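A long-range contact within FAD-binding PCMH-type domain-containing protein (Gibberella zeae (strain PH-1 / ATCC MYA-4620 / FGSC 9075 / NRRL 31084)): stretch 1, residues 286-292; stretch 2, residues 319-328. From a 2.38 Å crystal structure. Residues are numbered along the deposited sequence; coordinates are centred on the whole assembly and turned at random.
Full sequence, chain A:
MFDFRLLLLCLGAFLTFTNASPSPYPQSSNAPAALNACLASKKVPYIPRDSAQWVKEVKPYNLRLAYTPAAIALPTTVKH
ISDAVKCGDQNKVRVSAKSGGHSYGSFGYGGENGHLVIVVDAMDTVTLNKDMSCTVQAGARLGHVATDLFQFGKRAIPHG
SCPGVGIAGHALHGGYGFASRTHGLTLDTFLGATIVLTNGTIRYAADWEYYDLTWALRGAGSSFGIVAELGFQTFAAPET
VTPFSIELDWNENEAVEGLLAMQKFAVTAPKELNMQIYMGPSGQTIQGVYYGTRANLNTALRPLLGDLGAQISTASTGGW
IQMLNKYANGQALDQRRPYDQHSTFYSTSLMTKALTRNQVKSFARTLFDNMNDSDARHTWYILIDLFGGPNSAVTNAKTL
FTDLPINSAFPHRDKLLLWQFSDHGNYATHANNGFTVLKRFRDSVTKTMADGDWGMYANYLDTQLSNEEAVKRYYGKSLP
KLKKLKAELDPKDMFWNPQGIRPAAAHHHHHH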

ATOM      1  N   ILE A 286     -18.640  -9.172  -5.416  1.00 57.34           N
ATOM      2  CA  ILE A 286     -18.572  -8.420  -4.167  1.00 57.62           C
ATOM      3  C   ILE A 286     -18.084  -9.366  -3.077  1.00 57.72           C
ATOM      4  O   ILE A 286     -18.702 -10.404  -2.821  1.00 59.03           O
ATOM      5  N   GLN A 287     -16.970  -9.013  -2.442  1.00 57.63           N
ATOM      6  CA  GLN A 287     -16.321  -9.867  -1.459  1.00 56.81           C
ATOM      7  C   GLN A 287     -15.772  -9.006  -0.327  1.00 54.34           C
ATOM      8  O   GLN A 287     -15.329  -7.876  -0.551  1.00 52.13           O
ATOM      9  N   GLY A 288     -15.776  -9.556   0.880  1.00 51.67           N
ATOM     10  CA  GLY A 288     -15.287  -8.816   2.024  1.00 50.38           C
ATOM     11  C   GLY A 288     -15.203  -9.678   3.263  1.00 50.40           C
ATOM     12  O   GLY A 288     -15.171 -10.908   3.179  1.00 50.96           O
ATOM     13  N   VAL A 289     -15.161  -9.012   4.421  1.00 49.28           N
ATOM     14  CA  VAL A 289     -15.028  -9.679   5.712  1.00 51.00           C
ATOM     15  C   VAL A 289     -15.917  -8.970   6.726  1.00 52.87           C
ATOM     16  O   VAL A 289     -15.885  -7.740   6.836  1.00 54.71           O
ATOM     17  N   TYR A 290     -16.701  -9.747   7.469  1.00 53.63           N
ATOM     18  CA  TYR A 290     -17.516  -9.241   8.567  1.00 54.93           C
ATOM     19  C   TYR A 290     -17.019  -9.872   9.860  1.00 54.57           C
ATOM     20  O   TYR A 290     -17.075 -11.096  10.019  1.00 55.82           O
ATOM     21  N   TYR A 291     -16.520  -9.043  10.772  1.00 53.42           N
ATOM     22  CA  TYR A 291     -16.041  -9.524  12.066  1.00 53.76           C
ATOM     23  C   TYR A 291     -17.255  -9.728  12.965  1.00 56.99           C
ATOM     24  O   TYR A 291     -17.668  -8.851  13.727  1.00 56.95           O
ATOM     25  N   GLY A 292     -17.824 -10.923  12.861  1.00 58.15           N
ATOM     26  CA  GLY A 292     -19.061 -11.245  13.539  1.00 60.14           C
ATOM     27  C   GLY A 292     -19.616 -12.547  12.995  1.00 60.93           C
ATOM     28  O   GLY A 292     -18.950 -13.256  12.234  1.00 57.17           O
ATOM     29  N   GLY A 319     -11.447 -18.588  12.176  1.00 53.55           N
ATOM     30  CA  GLY A 319     -10.467 -17.804  12.893  1.00 53.65           C
ATOM     31  C   GLY A 319      -9.926 -16.641  12.068  1.00 52.91           C
ATOM     32  O   GLY A 319     -10.200 -16.498  10.878  1.00 51.99           O
ATOM     33  N   TRP A 320      -9.130 -15.804  12.737  1.00 52.14           N
ATOM     34  CA  TRP A 320      -8.562 -14.622  12.098  1.00 49.47           C
ATOM     35  C   TRP A 320      -7.466 -15.007  11.115  1.00 48.19           C
ATOM     36  O   TRP A 320      -7.384 -14.445  10.019  1.00 45.54           O
ATOM     37  N   ILE A 321      -6.619 -15.968  11.493  1.00 50.21           N
ATOM     38  CA  ILE A 321      -5.581 -16.453  10.592  1.00 50.92           C
ATOM     39  C   ILE A 321      -6.203 -17.193   9.419  1.00 52.00           C
ATOM     40  O   ILE A 321      -5.623 -17.246   8.330  1.00 50.34           O
ATOM     41  N   GLN A 322      -7.393 -17.763   9.611  1.00 54.20           N
ATOM     42  CA  GLN A 322      -8.080 -18.420   8.507  1.00 54.02           C
ATOM     43  C   GLN A 322      -8.497 -17.407   7.448  1.00 50.37           C
ATOM     44  O   GLN A 322      -8.334 -17.648   6.247  1.00 49.61           O
ATOM     45  N   MET A 323      -9.025 -16.258   7.877  1.00 49.31           N
ATOM     46  CA  MET A 323      -9.450 -15.240   6.922  1.00 48.06           C
ATOM     47  C   MET A 323      -8.262 -14.668   6.156  1.00 49.40           C
ATOM     48  O   MET A 323      -8.365 -14.401   4.953  1.00 48.98           O
ATOM     49  N   LEU A 324      -7.132 -14.458   6.837  1.00 50.56           N
ATOM     50  CA  LEU A 324      -5.946 -13.957   6.151  1.00 50.45           C
ATOM     51  C   LEU A 324      -5.433 -14.958   5.125  1.00 51.63           C
ATOM     52  O   LEU A 324      -4.899 -14.560   4.084  1.00 48.92           O
ATOM     53  N   ASN A 325      -5.589 -16.258   5.396  1.00 54.63           N
ATOM     54  CA  ASN A 325      -5.188 -17.267   4.421  1.00 55.36           C
ATOM     55  C   ASN A 325      -6.156 -17.337   3.246  1.00 54.24           C
ATOM     56  O   ASN A 325      -5.731 -17.583   2.112  1.00 51.96           O
ATOM     57  N   LYS A 326      -7.451 -17.120   3.485  1.00 56.95           N
ATOM     58  CA  LYS A 326      -8.416 -17.216   2.393  1.00 61.10           C
ATOM     59  C   LYS A 326      -8.221 -16.103   1.377  1.00 56.37           C
ATOM     60  O   LYS A 326      -8.544 -16.279   0.196  1.00 55.71           O
ATOM     61  N   TYR A 327      -7.692 -14.958   1.809  1.00 53.81           N
ATOM     62  CA  TYR A 327      -7.481 -13.812   0.939  1.00 48.82           C
ATOM     63  C   TYR A 327      -6.007 -13.584   0.626  1.00 46.76           C
ATOM     64  O   TYR A 327      -5.665 -12.562   0.019  1.00 46.45           O
ATOM     65  N   ALA A 328      -5.128 -14.511   1.013  1.00 46.66           N
ATOM     66  CA  ALA A 328      -3.711 -14.433   0.680  1.00 48.26           C
ATOM     67  C   ALA A 328      -3.408 -14.840  -0.757  1.00 53.15           C
ATOM     68  O   ALA A 328      -2.264 -14.683  -1.198  1.00 57.48           O
TER

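The second stretch contains a short helix, residues 320-326, that packs one flank against the strand at 286-290 and Tyr291, just after it. Contacts recur at Trp320 and Met323 in the helix and at Tyr327 just beyond it, a spacing of three and then four residues that brings these side chains to the same flank. Together the two stretches bury 274 Å², counting both sides, and apolar side-chain contacts are joined by a hydrogen bond from Tyr327.

Gly319 occupies the N-cap position and makes no contact with the strand. Its backbone N donates a hydrogen bond to Gln322 OE1 (3.3 Å), and Gly319 O accepts one from Met323 N (3.2 Å), so the first turn of the helix is tied down from both the backbone and a side chain.

Trp320 opens the interface. Its CA-to-CB bond points sideways, but with chi1 at 157° (t) and chi2 at -97° the indole reaches back to Tyr291, whose own CA-to-CB bond is also sideways and whose chi1 is m. The two aromatic side chains therefore meet through their outer ends: Trp320 CZ3 lies 3.4 Å from Tyr291 OH and 3.7 Å from Tyr291 CE1. The hydroxyl sits at the edge of the indole, near its plane, and is hydrogen-bonded elsewhere in the structure.

Ile321 and Gln322 follow on the parts of the helix out of reach of the strand. Met323 is the first residue of the stretch to combine a contact with a CA-to-CB bond directed toward the strand. A t, m, m conformation bends the thioether chain so that different parts of it serve two neighbours. Met323 CG packs 3.6 Å from Val289 CG2, at the place where the backbones come close, with the CA atoms of Val289 and Met323 8.0 Å apart. The terminal methyl, Met323 CE, instead approaches the Tyr291 ring at its edge, 3.8 Å from Tyr291 OH. Val289, in the t rotamer and with its CA-to-CB bond pointing toward the helix, touches both Met323 and a second partner, Tyr327.

Leu324, Asn325 and Lys326 make no contact with the strand. Asn325 turns back to its own helix, where Asn325 ND2 gives a weak hydrogen bond to Ile321 O (3.0 Å).

Tyr327, the first residue to leave helical phi/psi, contributes the largest covered area, 73 Å². Its CA-to-CB bond points toward the strand, and with chi1 at -78° (m) the side chain contacts three consecutive strand residues. Tyr327 CE2 lies 3.5 Å from Val289 CG2, an apolar contact that continues the one made by Met323. Farther out, Tyr327 OH donates a hydrogen bond to Gly288 O (2.9 Å); the carbonyl oxygen lies near the ring plane, as suits a phenolic donor. Tyr327 OH is also 3.8 Å from Gln287 CB. The CA-to-CB bond of Gln287 points toward stretch 2, with chi1 p and chi2 t, while its NE2 is hydrogen-bonded elsewhere in the structure. Ala328, beyond the tyrosine, is out of reach.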

ATOM      1  CB  ILE A 286     -19.933  -7.806  -3.808  1.00 60.13           C
ATOM      2  CG1 ILE A 286     -20.281  -6.692  -4.800  1.00 60.69           C
ATOM      3  CG2 ILE A 286     -19.913  -7.245  -2.385  1.00 61.57           C
ATOM      4  CD1 ILE A 286     -21.676  -6.134  -4.637  1.00 63.01           C
ATOM      5  CB  GLN A 287     -15.188 -10.675  -2.105  1.00 56.75           C
ATOM      6  CG  GLN A 287     -14.032  -9.814  -2.629  1.00 56.88           C
ATOM      7  CD  GLN A 287     -13.130 -10.554  -3.601  1.00 57.40           C
ATOM      8  OE1 GLN A 287     -13.464 -11.639  -4.072  1.00 58.54           O
ATOM      9  NE2 GLN A 287     -11.976  -9.966  -3.906  1.00 57.92           N
ATOM     10  CB  VAL A 289     -13.570  -9.692   6.214  1.00 50.53           C
ATOM     11  CG1 VAL A 289     -13.513 -10.265   7.629  1.00 51.55           C
ATOM     12  CG2 VAL A 289     -12.671 -10.483   5.269  1.00 48.85           C
ATOM     13  CB  TYR A 290     -18.998  -9.558   8.351  1.00 56.68           C
ATOM     14  CG  TYR A 290     -19.906  -8.979   9.412  1.00 59.54           C
ATOM     15  CD1 TYR A 290     -20.360  -7.669   9.323  1.00 59.62           C
ATOM     16  CD2 TYR A 290     -20.315  -9.742  10.505  1.00 61.63           C
ATOM     17  CE1 TYR A 290     -21.189  -7.133  10.291  1.00 61.90           C
ATOM     18  CE2 TYR A 290     -21.149  -9.214  11.478  1.00 63.24           C
ATOM     19  CZ  TYR A 290     -21.582  -7.911  11.366  1.00 62.71           C
ATOM     20  OH  TYR A 290     -22.408  -7.375  12.329  1.00 62.48           O
ATOM     21  CB  TYR A 291     -15.021  -8.556  12.650  1.00 52.46           C
ATOM     22  CG  TYR A 291     -13.818  -8.423  11.744  1.00 51.62           C
ATOM     23  CD1 TYR A 291     -12.907  -9.466  11.619  1.00 51.47           C
ATOM     24  CD2 TYR A 291     -13.612  -7.278  10.983  1.00 49.61           C
ATOM     25  CE1 TYR A 291     -11.820  -9.365  10.779  1.00 49.91           C
ATOM     26  CE2 TYR A 291     -12.524  -7.170  10.140  1.00 47.13           C
ATOM     27  CZ  TYR A 291     -11.631  -8.216  10.043  1.00 48.75           C
ATOM     28  OH  TYR A 291     -10.541  -8.117   9.202  1.00 49.21           O
ATOM     29  CB  TRP A 320      -8.032 -13.675  13.178  1.00 49.77           C
ATOM     30  CG  TRP A 320      -6.958 -12.702  12.747  1.00 47.71           C
ATOM     31  CD1 TRP A 320      -5.608 -12.855  12.893  1.00 47.29           C
ATOM     32  CD2 TRP A 320      -7.151 -11.417  12.142  1.00 45.59           C
ATOM     33  NE1 TRP A 320      -4.952 -11.751  12.413  1.00 45.41           N
ATOM     34  CE2 TRP A 320      -5.874 -10.854  11.944  1.00 45.05           C
ATOM     35  CE3 TRP A 320      -8.276 -10.689  11.749  1.00 46.31           C
ATOM     36  CZ2 TRP A 320      -5.692  -9.600  11.361  1.00 44.52           C
ATOM     37  CZ3 TRP A 320      -8.094  -9.443  11.171  1.00 45.41           C
ATOM     38  CH2 TRP A 320      -6.813  -8.912  10.982  1.00 44.43           C
ATOM     39  CB  ILE A 321      -4.583 -17.338  11.368  1.00 53.79           C
ATOM     40  CG1 ILE A 321      -3.830 -16.498  12.409  1.00 53.84           C
ATOM     41  CG2 ILE A 321      -3.603 -18.011  10.417  1.00 55.68           C
ATOM     42  CD1 ILE A 321      -2.881 -15.452  11.808  1.00 50.74           C
ATOM     43  CB  GLN A 322      -9.289 -19.193   9.037  1.00 55.53           C
ATOM     44  CG  GLN A 322      -9.666 -20.410   8.225  1.00 56.49           C
ATOM     45  CD  GLN A 322     -10.519 -21.389   9.015  1.00 60.00           C
ATOM     46  OE1 GLN A 322     -11.015 -21.068  10.095  1.00 61.27           O
ATOM     47  NE2 GLN A 322     -10.683 -22.595   8.483  1.00 61.28           N
ATOM     48  CB  MET A 323     -10.210 -14.130   7.649  1.00 45.84           C
ATOM     49  CG  MET A 323     -10.561 -12.918   6.784  1.00 43.68           C
ATOM     50  SD  MET A 323      -9.216 -11.713   6.595  1.00 43.53           S
ATOM     51  CE  MET A 323      -8.796 -11.362   8.307  1.00 43.45           C
ATOM     52  CB  LEU A 324      -4.852 -13.624   7.167  1.00 50.29           C
ATOM     53  CG  LEU A 324      -5.157 -12.476   8.138  1.00 50.40           C
ATOM     54  CD1 LEU A 324      -4.034 -12.314   9.156  1.00 49.65           C
ATOM     55  CD2 LEU A 324      -5.401 -11.172   7.390  1.00 50.83           C
ATOM     56  CB  ASN A 325      -5.080 -18.636   5.091  1.00 57.40           C
ATOM     57  CG  ASN A 325      -3.709 -18.884   5.689  1.00 58.78           C
ATOM     58  OD1 ASN A 325      -2.705 -18.910   4.975  1.00 58.90           O
ATOM     59  ND2 ASN A 325      -3.660 -19.093   7.002  1.00 60.15           N
ATOM     60  CB  LYS A 326      -9.845 -17.179   2.938  1.00 66.96           C
ATOM     61  CG  LYS A 326     -10.915 -17.200   1.847  1.00 72.12           C
ATOM     62  CD  LYS A 326     -12.202 -17.881   2.318  1.00 79.78           C
ATOM     63  CE  LYS A 326     -13.252 -17.921   1.210  1.00 82.04           C
ATOM     64  NZ  LYS A 326     -13.650 -16.557   0.755  1.00 83.45           N
ATOM     65  CB  TYR A 327      -8.098 -12.559   1.570  1.00 48.86           C
ATOM     66  CG  TYR A 327      -9.597 -12.475   1.427  1.00 49.60           C
ATOM     67  CD1 TYR A 327     -10.191 -12.403   0.174  1.00 48.86           C
ATOM     68  CD2 TYR A 327     -10.421 -12.447   2.546  1.00 50.21           C
ATOM     69  CE1 TYR A 327     -11.558 -12.321   0.039  1.00 50.37           C
ATOM     70  CE2 TYR A 327     -11.794 -12.360   2.422  1.00 50.48           C
ATOM     71  CZ  TYR A 327     -12.355 -12.300   1.166  1.00 51.06           C
ATOM     72  OH  TYR A 327     -13.717 -12.212   1.022  1.00 52.25           O
ATOM     73  CB  ALA A 328      -2.899 -15.315   1.627  1.00 48.30           C
TER